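Local atomic coordinates of 1,4-dihydroxy-2-naphthoyl-CoA hydrolase (Escherichia coli, PDB entry 4K49), a protein that hydrolyses 1,4-dihydroxy-2-naphthoyl-CoA to 1,4-dihydroxy-2-naphthoate and CoA in menaquinone biosynthesis, and also cleaves a wide range of other acyl-CoA thioesters. Residues V59-A62 and E63-S67. Sequence-based numbering, arbitrary orientation.
Sequences VVLA and ESIGS. With HFQ (2,4-dihydroxyphenacyl coenzyme A), chain F.
V60 and S64, one helical turn apart, are joined twice: S64 N and S64 OG both donate to V60 O, the hydroxyl bond measuring 2.6 Å from OG to O. The two donors reach the carbonyl from opposite faces of its plane, OG standing 42° out of it. S64 OG gets there because it lies beside its own backbone N, anti to the carbonyl carbon (chi1 -61°). S67 repeats the scheme on E63 O, with OG 2.7 Å from that oxygen. Further backbone bonds, from N of residue i+4 to O of residue i, continue the alpha-helical pattern, among them E63 N to V59 O at 2.8 Å and G66 N to A62 O.

Between the two segments, the apolar side-chain contact is that of L61 with I65, whose side chains run side by side in the same direction, CD1 of L61 lying 3.7 Å from CD1 of I65. Both also pack on A38 of strand 36-41.

The ligand side is lined by E63, S64 and S67. E63 carries CG anti to its N (chi1 -173°) and continues extended, which brings OE2 to 3.3 Å from CB of the 2,4-dihydroxyphenacyl-CoA, the carbon between its ketone and sulfur. OE1 is hydrogen-bonded to H89 NE2 of the second subunit, and S64 OG to H54 NE2 of that subunit. S67 CB lies 3.3 Å from C7B of the ligand's ring. With an alanine in place of E63, H89 of the second subunit would probably lose its carboxylate partner and a gap would open beside the ligand's CB.

Helix 55-72 is the central helix wrapped by the antiparallel sheet of the hotdog fold; E63, the inferred nucleophile or proton acceptor, sits on it in an active site shared between two subunits, as in PaaI-family thioesterases.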
loop_
_atom_site.group_PDB
_atom_site.type_symbol
_atom_site.label_atom_id
_atom_site.label_comp_id
_atom_site.label_asym_id
_atom_site.label_seq_id
_atom_site.Cartn_x
_atom_site.Cartn_y
_atom_site.Cartn_z
ATOM N N VAL A 59 3.272 2.290 1.239
ATOM C CA VAL A 59 3.396 0.845 1.288
ATOM C C VAL A 59 3.611 0.257 -0.112
ATOM O O VAL A 59 4.290 -0.759 -0.264
ATOM C CB VAL A 59 2.197 0.209 2.012
ATOM C CG1 VAL A 59 2.331 -1.325 2.056
ATOM C CG2 VAL A 59 2.096 0.772 3.420
ATOM N N VAL A 60 3.067 0.898 -1.141
ATOM C CA VAL A 60 3.328 0.416 -2.497
ATOM C C VAL A 60 4.826 0.522 -2.792
ATOM O O VAL A 60 5.458 -0.417 -3.315
ATOM C CB VAL A 60 2.531 1.189 -3.560
ATOM C CG1 VAL A 60 3.002 0.790 -4.948
ATOM C CG2 VAL A 60 1.032 0.891 -3.430
ATOM N N LEU A 61 5.401 1.653 -2.421
ATOM C CA LEU A 61 6.845 1.838 -2.582
ATOM C C LEU A 61 7.628 0.786 -1.799
ATOM O O LEU A 61 8.540 0.167 -2.334
ATOM C CB LEU A 61 7.249 3.242 -2.139
ATOM C CG LEU A 61 8.737 3.582 -2.264
ATOM C CD1 LEU A 61 9.262 3.454 -3.704
ATOM C CD2 LEU A 61 8.963 4.969 -1.722
ATOM N N ALA A 62 7.272 0.580 -0.531
ATOM C CA ALA A 62 7.974 -0.408 0.286
ATOM C C ALA A 62 7.857 -1.816 -0.295
ATOM O O ALA A 62 8.851 -2.543 -0.402
ATOM C CB ALA A 62 7.468 -0.371 1.721
ATOM N N GLU A 63 6.650 -2.223 -0.668
ATOM C CA GLU A 63 6.507 -3.573 -1.189
ATOM C C GLU A 63 7.159 -3.716 -2.572
ATOM O O GLU A 63 7.680 -4.776 -2.895
ATOM C CB GLU A 63 5.049 -4.042 -1.200
ATOM C CG GLU A 63 4.939 -5.528 -1.579
ATOM C CD GLU A 63 3.728 -6.222 -1.003
ATOM O OE1 GLU A 63 3.061 -5.672 -0.100
ATOM O OE2 GLU A 63 3.435 -7.341 -1.460
ATOM N N SER A 64 7.165 -2.647 -3.369
ATOM C CA SER A 64 7.834 -2.683 -4.676
ATOM C C SER A 64 9.343 -2.897 -4.538
ATOM O O SER A 64 9.929 -3.740 -5.232
ATOM C CB SER A 64 7.592 -1.383 -5.461
ATOM O OG SER A 64 6.212 -1.177 -5.728
ATOM N N ILE A 65 9.976 -2.132 -3.652
ATOM C CA ILE A 65 11.423 -2.243 -3.486
ATOM C C ILE A 65 11.775 -3.581 -2.832
ATOM O O ILE A 65 12.613 -4.327 -3.348
ATOM C CB ILE A 65 12.001 -1.094 -2.641
ATOM C CG1 ILE A 65 11.603 0.261 -3.228
ATOM C CG2 ILE A 65 13.536 -1.185 -2.574
ATOM C CD1 ILE A 65 12.067 1.417 -2.346
ATOM N N GLY A 66 11.123 -3.898 -1.715
ATOM C CA GLY A 66 11.407 -5.140 -1.007
ATOM C C GLY A 66 11.173 -6.403 -1.829
ATOM O O GLY A 66 11.977 -7.349 -1.783
ATOM N N SER A 67 10.083 -6.433 -2.592
ATOM C CA SER A 67 9.768 -7.602 -3.407
ATOM C C SER A 67 10.780 -7.792 -4.531
ATOM O O SER A 67 11.180 -8.921 -4.829
ATOM C CB SER A 67 8.365 -7.496 -4.015
ATOM O OG SER A 67 7.338 -7.465 -3.036
HETATM C CB HFQ F . 4.498 -8.777 -4.204
HETATM N N1A HFQ F . 2.219 -21.069 -6.957
HETATM O O1A HFQ F . -2.732 -23.326 0.972
HETATM P P1A HFQ F . -2.926 -21.826 0.689
HETATM C C1B HFQ F . 4.422 -7.484 -5.071
HETATM O O1B HFQ F . 3.383 -6.754 -4.985
HETATM C C1D HFQ F . -1.912 -21.519 -4.311
HETATM S S1P HFQ F . 3.568 -10.112 -4.941
HETATM C C2A HFQ F . 0.982 -20.616 -7.218
HETATM O O2A HFQ F . -4.358 -21.394 1.044
HETATM P P2A HFQ F . -0.346 -21.147 1.379
HETATM C C2B HFQ F . 5.508 -7.103 -6.004
HETATM O O2B HFQ F . 8.508 -5.841 -8.581
HETATM C C2D HFQ F . -2.537 -22.593 -3.650
HETATM O O2D HFQ F . -2.724 -23.739 -4.491
HETATM C C2P HFQ F . 1.844 -9.713 -4.793
HETATM N N3A HFQ F . -0.029 -20.841 -6.359
HETATM O O3A HFQ F . -1.922 -20.976 1.521
HETATM C C3B HFQ F . 5.636 -5.743 -6.316
HETATM O O3B HFQ F . 6.300 -9.392 -6.288
HETATM C C3D HFQ F . -3.821 -22.046 -3.327
HETATM O O3D HFQ F . -4.556 -21.967 -4.576
HETATM P P3D HFQ F . -5.945 -22.817 -4.822
HETATM C C3P HFQ F . 1.225 -9.868 -3.439
HETATM C C4A HFQ F . 0.191 -21.535 -5.218
HETATM O O4A HFQ F . 0.288 -20.788 2.642
HETATM C C4B HFQ F . 6.627 -5.335 -7.171
HETATM C C4D HFQ F . -3.532 -20.695 -2.928
HETATM O O4D HFQ F . -2.236 -20.387 -3.516
HETATM N N4P HFQ F . 1.397 -11.091 -2.830
HETATM C C5A HFQ F . 1.452 -22.021 -4.913
HETATM O O5A HFQ F . 0.050 -22.588 1.043
HETATM C C5B HFQ F . 7.505 -6.273 -7.724
HETATM C C5D HFQ F . -3.453 -20.621 -1.464
HETATM O O5D HFQ F . -2.657 -21.545 -0.829
HETATM C C5P HFQ F . 0.740 -12.251 -3.309
HETATM O O5P HFQ F . -0.048 -12.188 -4.321
HETATM C C6A HFQ F . 2.498 -21.768 -5.836
HETATM N N6A HFQ F . 3.836 -22.240 -5.575
HETATM O O6A HFQ F . 0.087 -20.205 0.216
HETATM C C6B HFQ F . 7.382 -7.633 -7.418
HETATM C C6P HFQ F . 0.935 -13.587 -2.633
HETATM N N7A HFQ F . 1.352 -22.663 -3.703
HETATM O O7A HFQ F . -5.546 -24.250 -5.443
HETATM C C7B HFQ F . 6.390 -8.044 -6.569
HETATM C C7P HFQ F . -0.418 -14.182 -2.216
HETATM C C8A HFQ F . 0.082 -22.599 -3.269
HETATM O O8A HFQ F . -6.650 -23.009 -3.568
HETATM N N8P HFQ F . -0.356 -15.308 -1.301
HETATM N N9A HFQ F . -0.620 -21.918 -4.196
HETATM O O9A HFQ F . -6.822 -22.046 -5.818
HETATM C C9P HFQ F . -0.156 -16.651 -1.854
HETATM O O9P HFQ F . -0.049 -16.785 -3.021
HETATM C CAP HFQ F . -0.100 -17.803 -0.866
HETATM O OAP HFQ F . -0.261 -17.319 0.436
HETATM C CBP HFQ F . 1.239 -18.542 -0.947
HETATM C CCP HFQ F . 1.247 -19.471 0.187
HETATM C CDP HFQ F . 1.303 -19.326 -2.272
HETATM C CEP HFQ F . 2.350 -17.576 -0.844
#